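Local coordinates for protein transcriptional regulator (LacI family) (Clostridium acetobutylicum ATCC 824, PDB 3G85) that probably acts as a DNA-binding transcription factor of the LacI family, with a periplasmic-binding-protein-like domain, at residues R145-G148 and F149-C153. Numbering follows the deposited sequence.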
loop_
_atom_site.group_PDB
_atom_site.type_symbol
_atom_site.label_atom_id
_atom_site.label_comp_id
_atom_site.label_asym_id
_atom_site.label_seq_id
_atom_site.Cartn_x
_atom_site.Cartn_y
_atom_site.Cartn_z
ATOM N N ARG A 145 -1.413 7.547 5.415
ATOM C CA ARG A 145 -2.781 7.048 5.212
ATOM C C ARG A 145 -3.556 7.108 6.527
ATOM O O ARG A 145 -4.748 7.480 6.572
ATOM C CB ARG A 145 -2.795 5.607 4.631
ATOM C CG ARG A 145 -2.457 5.571 3.156
ATOM C CD ARG A 145 -2.692 4.209 2.480
ATOM N NE ARG A 145 -1.878 3.070 2.912
ATOM C CZ ARG A 145 -0.686 2.713 2.417
ATOM N NH1 ARG A 145 -0.082 3.428 1.487
ATOM N NH2 ARG A 145 -0.088 1.622 2.876
ATOM N N ASN A 146 -2.880 6.732 7.607
ATOM C CA ASN A 146 -3.529 6.773 8.922
ATOM C C ASN A 146 -3.871 8.194 9.349
ATOM O O ASN A 146 -4.990 8.451 9.826
ATOM C CB ASN A 146 -2.650 6.125 9.976
ATOM C CG ASN A 146 -2.435 4.649 9.717
ATOM O OD1 ASN A 146 -3.215 4.008 9.024
ATOM N ND2 ASN A 146 -1.352 4.103 10.281
ATOM N N LYS A 147 -2.906 9.085 9.165
ATOM C CA LYS A 147 -3.053 10.504 9.489
ATOM C C LYS A 147 -4.196 11.101 8.689
ATOM O O LYS A 147 -5.018 11.840 9.239
ATOM C CB LYS A 147 -1.767 11.284 9.199
ATOM C CG LYS A 147 -0.541 10.863 10.029
ATOM C CD LYS A 147 0.623 11.830 9.766
ATOM C CE LYS A 147 1.763 11.610 10.751
ATOM N NZ LYS A 147 3.029 11.779 9.970
ATOM N N GLY A 148 -4.277 10.747 7.402
ATOM C CA GLY A 148 -5.388 11.200 6.562
ATOM C C GLY A 148 -6.747 10.800 7.140
ATOM O O GLY A 148 -7.686 11.614 7.151
ATOM N N PHE A 149 -6.862 9.563 7.612
ATOM C CA PHE A 149 -8.104 9.088 8.215
ATOM C C PHE A 149 -8.404 9.811 9.545
ATOM O O PHE A 149 -9.494 10.342 9.735
ATOM C CB PHE A 149 -8.089 7.560 8.458
ATOM C CG PHE A 149 -9.379 7.037 9.030
ATOM C CD1 PHE A 149 -10.491 6.906 8.216
ATOM C CD2 PHE A 149 -9.492 6.705 10.398
ATOM C CE1 PHE A 149 -11.701 6.424 8.708
ATOM C CE2 PHE A 149 -10.720 6.247 10.931
ATOM C CZ PHE A 149 -11.831 6.121 10.100
ATOM N N ILE A 150 -7.429 9.798 10.444
ATOM C CA ILE A 150 -7.571 10.313 11.807
ATOM C C ILE A 150 -7.869 11.825 11.820
ATOM O O ILE A 150 -8.843 12.260 12.441
ATOM C CB ILE A 150 -6.298 9.983 12.650
ATOM C CG1 ILE A 150 -6.114 8.467 12.805
ATOM C CG2 ILE A 150 -6.324 10.654 14.029
ATOM C CD1 ILE A 150 -7.372 7.763 13.176
ATOM N N GLU A 151 -7.036 12.596 11.127
ATOM C CA GLU A 151 -7.212 14.047 11.001
ATOM C C GLU A 151 -8.528 14.431 10.339
ATOM O O GLU A 151 -9.169 15.407 10.739
ATOM C CB GLU A 151 -6.033 14.694 10.274
ATOM C CG GLU A 151 -4.713 14.634 11.089
ATOM C CD GLU A 151 -3.476 15.198 10.387
ATOM O OE1 GLU A 151 -3.586 15.934 9.376
ATOM O OE2 GLU A 151 -2.354 14.907 10.887
ATOM N N THR A 152 -8.932 13.670 9.319
ATOM C CA THR A 152 -10.176 13.937 8.638
ATOM C C THR A 152 -11.351 13.618 9.546
ATOM O O THR A 152 -12.391 14.295 9.495
ATOM C CB THR A 152 -10.258 13.200 7.267
ATOM O OG1 THR A 152 -9.119 13.578 6.458
ATOM C CG2 THR A 152 -11.548 13.534 6.537
ATOM N N CYS A 153 -11.200 12.599 10.383
ATOM C CA CYS A 153 -12.266 12.279 11.324
ATOM C C CYS A 153 -12.443 13.444 12.299
ATOM O O CYS A 153 -13.568 13.877 12.524
ATOM C CB CYS A 153 -11.980 10.994 12.086
ATOM S SG CYS A 153 -12.353 9.520 11.118
#
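With a chi1 of -56°, Thr152 swings OG1 back beside its own backbone N, which brings it to the oxygen of Gly148, one helical turn earlier. OG1 donates to Gly148 O at 2.5 Å, an unusually short separation, in the carbonyl plane. Thr152 N reaches the same Gly148 O at 3.2 Å but from above that plane, so two donors grip one oxygen and the hydroxyl takes the more direct approach. Ile150 N to Asn146 O, at 2.9 Å, is straighter, with an N-H...O angle of 171° against 144° for Thr152 N to Gly148 O. Ile150 CG1, set beside its own backbone N, makes a close carbon-to-oxygen contact of 3.2 Å with Asn146 O. Glu151 N donates to Lys147 O at 2.9 Å. Lys147 NZ and Glu151 OE2 are 6.3 Å apart, too far for a salt bridge; Glu151 OE1 is hydrogen-bonded to Tyr112 OH. Cys153 SG sits over one face of the Phe149 ring, offset toward the rim. The ring also stacks with Phe193, while Thr152 packs on helix 111-124. Such a hydroxyl-to-carbonyl (i to i-4) bond is a familiar feature of alpha-helices, here helix 140-155, the crossover of a beta-alpha-beta unit in the periplasmic-binding-protein-like fold.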